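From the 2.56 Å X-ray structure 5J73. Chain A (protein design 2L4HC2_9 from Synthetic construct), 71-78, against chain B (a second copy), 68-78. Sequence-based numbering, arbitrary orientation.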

ATOM      1  N   GLU A  71      -6.605 -10.577   4.965  1.00 37.55           N
ATOM      2  CA  GLU A  71      -7.263 -11.878   4.919  1.00 38.72           C
ATOM      3  C   GLU A  71      -6.351 -12.954   5.497  1.00 36.64           C
ATOM      4  O   GLU A  71      -6.806 -13.833   6.223  1.00 37.56           O
ATOM      5  CB  GLU A  71      -7.636 -12.259   3.480  1.00 49.21           C
ATOM      6  CG  GLU A  71      -8.696 -11.394   2.813  1.00 51.92           C
ATOM      7  CD  GLU A  71      -9.968 -11.284   3.624  1.00 64.06           C
ATOM      8  OE1 GLU A  71     -10.529 -12.337   3.995  1.00 69.56           O
ATOM      9  OE2 GLU A  71     -10.414 -10.147   3.885  1.00 80.15           O
ATOM     10  N   ALA A  72      -5.056 -12.862   5.196  1.00 34.81           N
ATOM     11  CA  ALA A  72      -4.088 -13.847   5.673  1.00 36.19           C
ATOM     12  C   ALA A  72      -3.945 -13.834   7.189  1.00 32.58           C
ATOM     13  O   ALA A  72      -3.884 -14.889   7.817  1.00 34.68           O
ATOM     14  CB  ALA A  72      -2.734 -13.612   5.024  1.00 35.24           C
ATOM     15  N   ILE A  73      -3.884 -12.643   7.774  1.00 31.49           N
ATOM     16  CA  ILE A  73      -3.754 -12.524   9.220  1.00 34.12           C
ATOM     17  C   ILE A  73      -5.032 -13.042   9.874  1.00 35.47           C
ATOM     18  O   ILE A  73      -4.970 -13.695  10.913  1.00 38.30           O
ATOM     19  CB  ILE A  73      -3.451 -11.074   9.658  1.00 34.31           C
ATOM     20  CG1 ILE A  73      -2.009 -10.718   9.301  1.00 33.68           C
ATOM     21  CG2 ILE A  73      -3.654 -10.890  11.160  1.00 26.66           C
ATOM     22  CD1 ILE A  73      -1.778  -9.243   9.099  1.00 32.80           C
ATOM     23  N   LYS A  74      -6.185 -12.761   9.266  1.00 31.75           N
ATOM     24  CA  LYS A  74      -7.446 -13.281   9.786  1.00 37.37           C
ATOM     25  C   LYS A  74      -7.420 -14.808   9.859  1.00 41.93           C
ATOM     26  O   LYS A  74      -7.818 -15.396  10.864  1.00 36.63           O
ATOM     27  CB  LYS A  74      -8.639 -12.850   8.918  1.00 43.06           C
ATOM     28  CG  LYS A  74      -9.126 -11.425   9.142  1.00 55.89           C
ATOM     29  CD  LYS A  74     -10.474 -11.169   8.460  1.00 52.52           C
ATOM     30  CE  LYS A  74     -10.410 -11.255   6.938  1.00 59.89           C
ATOM     31  NZ  LYS A  74     -11.753 -11.042   6.318  1.00 75.73           N
ATOM     32  N   GLU A  75      -6.936 -15.444   8.797  1.00 38.33           N
ATOM     33  CA  GLU A  75      -6.914 -16.901   8.716  1.00 42.93           C
ATOM     34  C   GLU A  75      -5.912 -17.521   9.697  1.00 42.61           C
ATOM     35  O   GLU A  75      -6.173 -18.572  10.279  1.00 50.11           O
ATOM     36  CB  GLU A  75      -6.597 -17.340   7.283  1.00 40.56           C
ATOM     37  CG  GLU A  75      -6.538 -18.849   7.082  1.00 41.45           C
ATOM     38  CD  GLU A  75      -7.909 -19.498   7.131  1.00 50.83           C
ATOM     39  OE1 GLU A  75      -8.911 -18.807   6.851  1.00 52.74           O
ATOM     40  OE2 GLU A  75      -7.986 -20.702   7.453  1.00 70.50           O
ATOM     41  N   LEU A  76      -4.772 -16.862   9.881  1.00 34.41           N
ATOM     42  CA  LEU A  76      -3.721 -17.376  10.755  1.00 36.05           C
ATOM     43  C   LEU A  76      -4.114 -17.306  12.232  1.00 37.06           C
ATOM     44  O   LEU A  76      -3.841 -18.228  12.998  1.00 40.05           O
ATOM     45  CB  LEU A  76      -2.427 -16.593  10.524  1.00 41.79           C
ATOM     46  CG  LEU A  76      -1.690 -16.899   9.217  1.00 40.97           C
ATOM     47  CD1 LEU A  76      -0.729 -15.772   8.875  1.00 40.55           C
ATOM     48  CD2 LEU A  76      -0.950 -18.222   9.308  1.00 44.12           C
ATOM     49  N   ILE A  77      -4.752 -16.207  12.623  1.00 40.22           N
ATOM     50  CA  ILE A  77      -5.158 -15.985  14.010  1.00 41.97           C
ATOM     51  C   ILE A  77      -6.252 -16.978  14.410  1.00 46.60           C
ATOM     52  O   ILE A  77      -6.387 -17.334  15.579  1.00 56.26           O
ATOM     53  CB  ILE A  77      -5.638 -14.530  14.228  1.00 43.63           C
ATOM     54  CG1 ILE A  77      -4.438 -13.580  14.183  1.00 38.82           C
ATOM     55  CG2 ILE A  77      -6.398 -14.384  15.554  1.00 39.07           C
ATOM     56  CD1 ILE A  77      -4.803 -12.109  14.229  1.00 39.76           C
ATOM     57  N   LYS A  78      -7.008 -17.445  13.423  1.00 49.83           N
ATOM     58  CA  LYS A  78      -8.104 -18.378  13.658  1.00 57.98           C
ATOM     59  C   LYS A  78      -7.652 -19.789  13.996  1.00 62.52           C
ATOM     60  O   LYS A  78      -8.295 -20.480  14.784  1.00 76.06           O
ATOM     61  CB  LYS A  78      -8.985 -18.464  12.409  1.00 54.80           C
ATOM     62  CG  LYS A  78     -10.018 -17.373  12.231  1.00 64.86           C
ATOM     63  CD  LYS A  78     -10.872 -17.643  10.985  1.00 80.16           C
ATOM     64  CE  LYS A  78     -11.770 -18.869  11.115  1.00 80.14           C
ATOM     65  NZ  LYS A  78     -12.909 -18.637  12.024  1.00 94.60           N
TER
ATOM     66  N   ARG B  68       4.454  -3.542   8.350  1.00 38.99           N
ATOM     67  CA  ARG B  68       3.993  -3.953   9.673  1.00 40.47           C
ATOM     68  C   ARG B  68       3.132  -5.215   9.591  1.00 37.12           C
ATOM     69  O   ARG B  68       3.278  -6.117  10.415  1.00 36.92           O
ATOM     70  CB  ARG B  68       3.249  -2.812  10.373  1.00 39.58           C
ATOM     71  CG  ARG B  68       2.617  -3.225  11.696  1.00 55.98           C
ATOM     72  CD  ARG B  68       2.091  -2.045  12.491  1.00 62.99           C
ATOM     73  NE  ARG B  68       3.179  -1.129  12.824  1.00 83.94           N
ATOM     74  CZ  ARG B  68       4.065  -1.366  13.791  1.00 79.81           C
ATOM     75  NH1 ARG B  68       3.989  -2.484  14.506  1.00 69.46           N
ATOM     76  NH2 ARG B  68       5.034  -0.497  14.045  1.00 70.30           N
ATOM     77  N   SER B  69       2.249  -5.288   8.602  1.00 33.35           N
ATOM     78  CA  SER B  69       1.434  -6.486   8.410  1.00 42.02           C
ATOM     79  C   SER B  69       2.304  -7.686   8.046  1.00 42.28           C
ATOM     80  O   SER B  69       2.023  -8.816   8.451  1.00 35.04           O
ATOM     81  CB  SER B  69       0.384  -6.265   7.319  1.00 41.08           C
ATOM     82  OG  SER B  69      -0.666  -5.431   7.774  1.00 39.52           O
ATOM     83  N   ASN B  70       3.390  -7.425   7.364  1.00 47.70           N
ATOM     84  CA  ASN B  70       4.313  -8.454   6.944  1.00 44.28           C
ATOM     85  C   ASN B  70       4.958  -9.110   8.099  1.00 38.85           C
ATOM     86  O   ASN B  70       5.160 -10.283   8.137  1.00 36.27           O
ATOM     87  CB  ASN B  70       5.387  -7.848   6.065  1.00 44.96           C
ATOM     88  CG  ASN B  70       5.579  -8.605   4.831  1.00 57.13           C
ATOM     89  OD1 ASN B  70       6.404  -9.495   4.757  1.00 61.71           O
ATOM     90  ND2 ASN B  70       4.784  -8.286   3.846  1.00 60.08           N
ATOM     91  N   GLU B  71       5.308  -8.284   9.039  1.00 37.47           N
ATOM     92  CA  GLU B  71       5.936  -8.720  10.276  1.00 39.04           C
ATOM     93  C   GLU B  71       4.988  -9.560  11.128  1.00 39.48           C
ATOM     94  O   GLU B  71       5.408 -10.525  11.766  1.00 42.50           O
ATOM     95  CB  GLU B  71       6.421  -7.493  11.049  1.00 42.67           C
ATOM     96  CG  GLU B  71       7.549  -6.761  10.326  1.00 50.26           C
ATOM     97  CD  GLU B  71       7.723  -5.318  10.771  1.00 68.75           C
ATOM     98  OE1 GLU B  71       6.906  -4.825  11.578  1.00 66.78           O
ATOM     99  OE2 GLU B  71       8.689  -4.671  10.308  1.00 79.89           O
ATOM    100  N   ALA B  72       3.712  -9.188  11.130  1.00 33.42           N
ATOM    101  CA  ALA B  72       2.697  -9.920  11.878  1.00 37.77           C
ATOM    102  C   ALA B  72       2.513 -11.329  11.320  1.00 37.22           C
ATOM    103  O   ALA B  72       2.385 -12.292  12.078  1.00 33.40           O
ATOM    104  CB  ALA B  72       1.370  -9.164  11.856  1.00 29.61           C
ATOM    105  N   ILE B  73       2.497 -11.447   9.997  1.00 34.69           N
ATOM    106  CA  ILE B  73       2.319 -12.746   9.358  1.00 41.45           C
ATOM    107  C   ILE B  73       3.515 -13.635   9.660  1.00 46.84           C
ATOM    108  O   ILE B  73       3.360 -14.825   9.939  1.00 47.93           O
ATOM    109  CB  ILE B  73       2.138 -12.606   7.832  1.00 42.92           C
ATOM    110  CG1 ILE B  73       0.759 -12.032   7.511  1.00 40.58           C
ATOM    111  CG2 ILE B  73       2.313 -13.948   7.126  1.00 36.74           C
ATOM    112  CD1 ILE B  73       0.703 -11.296   6.188  1.00 43.22           C
ATOM    113  N   LYS B  74       4.704 -13.045   9.612  1.00 43.00           N
ATOM    114  CA  LYS B  74       5.932 -13.753   9.948  1.00 45.42           C
ATOM    115  C   LYS B  74       5.874 -14.275  11.381  1.00 43.06           C
ATOM    116  O   LYS B  74       6.243 -15.417  11.645  1.00 49.55           O
ATOM    117  CB  LYS B  74       7.137 -12.835   9.749  1.00 59.38           C
ATOM    118  CG  LYS B  74       7.543 -12.693   8.287  1.00 56.10           C
ATOM    119  CD  LYS B  74       8.844 -11.930   8.124  1.00 72.59           C
ATOM    120  CE  LYS B  74       9.198 -11.772   6.652  1.00 90.30           C
ATOM    121  NZ  LYS B  74      10.218 -10.711   6.426  1.00107.45           N
ATOM    122  N   GLU B  75       5.400 -13.442  12.303  1.00 41.24           N
ATOM    123  CA  GLU B  75       5.309 -13.830  13.708  1.00 42.28           C
ATOM    124  C   GLU B  75       4.277 -14.933  13.922  1.00 44.72           C
ATOM    125  O   GLU B  75       4.512 -15.859  14.693  1.00 41.90           O
ATOM    126  CB  GLU B  75       4.962 -12.612  14.574  1.00 43.14           C
ATOM    127  CG  GLU B  75       4.710 -12.907  16.063  1.00 50.10           C
ATOM    128  CD  GLU B  75       5.965 -13.270  16.839  1.00 50.64           C
ATOM    129  OE1 GLU B  75       7.073 -12.880  16.418  1.00 48.61           O
ATOM    130  OE2 GLU B  75       5.832 -13.938  17.886  1.00 56.65           O
ATOM    131  N   LEU B  76       3.150 -14.850  13.226  1.00 49.39           N
ATOM    132  CA  LEU B  76       2.098 -15.848  13.381  1.00 49.84           C
ATOM    133  C   LEU B  76       2.491 -17.179  12.739  1.00 55.80           C
ATOM    134  O   LEU B  76       2.247 -18.243  13.310  1.00 62.00           O
ATOM    135  CB  LEU B  76       0.781 -15.335  12.788  1.00 43.12           C
ATOM    136  CG  LEU B  76       0.061 -14.278  13.633  1.00 38.68           C
ATOM    137  CD1 LEU B  76      -0.948 -13.497  12.802  1.00 38.59           C
ATOM    138  CD2 LEU B  76      -0.620 -14.927  14.827  1.00 29.53           C
ATOM    139  N   ILE B  77       3.102 -17.121  11.558  1.00 48.88           N
ATOM    140  CA  ILE B  77       3.485 -18.335  10.841  1.00 49.62           C
ATOM    141  C   ILE B  77       4.609 -19.086  11.543  1.00 58.52           C
ATOM    142  O   ILE B  77       4.666 -20.314  11.489  1.00 61.93           O
ATOM    143  CB  ILE B  77       3.915 -18.026   9.386  1.00 45.48           C
ATOM    144  CG1 ILE B  77       2.680 -17.722   8.534  1.00 52.66           C
ATOM    145  CG2 ILE B  77       4.695 -19.197   8.772  1.00 51.89           C
ATOM    146  CD1 ILE B  77       2.992 -17.266   7.120  1.00 51.75           C
ATOM    147  N   LYS B  78       5.478 -18.361  12.237  1.00 51.73           N
ATOM    148  CA  LYS B  78       6.609 -19.002  12.888  1.00 58.00           C
ATOM    149  C   LYS B  78       6.161 -19.697  14.169  1.00 66.58           C
ATOM    150  O   LYS B  78       6.747 -20.703  14.563  1.00 76.47           O
ATOM    151  CB  LYS B  78       7.727 -17.991  13.164  1.00 53.38           C
ATOM    152  CG  LYS B  78       8.518 -17.651  11.898  1.00 68.29           C
ATOM    153  CD  LYS B  78       9.780 -16.843  12.159  1.00 68.49           C
ATOM    154  CE  LYS B  78      10.849 -17.700  12.821  1.00 72.51           C
ATOM    155  NZ  LYS B  78      11.426 -18.668  11.841  1.00 88.59           N
TER

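Two copies of the same helix lie side by side, running in the same general direction with axes inclined by 24° and 9.9 Å apart at their closest. The copies are in register: Ile A73 CA lies 6.1 Å from Ile B73 CA, and Leu A76 CA lies 6.6 Å from Leu B76 CA. No hydrogen bond or salt bridge crosses between them; shape and the hydrophobic effect do the work.

The clearest bump is Ile A73. Its CA-to-CB bond points sideways, but the end of the side chain reaches into a hollow formed by Ser B69, Ala B72, Ile B73 and Leu B76. The small side chains of Ser B69 and Ala B72 line part of that hollow: Ile A73 CD1 rests 4.1 Å from Ser B69 CB and 4.2 Å from Ala B72 CB. The tightest contact joins the two isoleucines, Ile A73 CG1 to Ile B73 CG1, at 3.5 Å.

One turn on, the CA-to-CB bonds of Leu A76 and Leu B76 point toward the other helix, their branched ends filling space beside isoleucine. Leu A76 CD2 meets Ile B77 CG1 at 3.7 Å, and reciprocally Leu B76 CD1 meets Ile A77 CG1 at 3.8 Å.

Charged residues avoid this seam. The CA-to-CB bond of Lys A74 points away from chain B, and its NZ forms a salt bridge with Glu A71 OE2 at 2.9 Å, along its own helix.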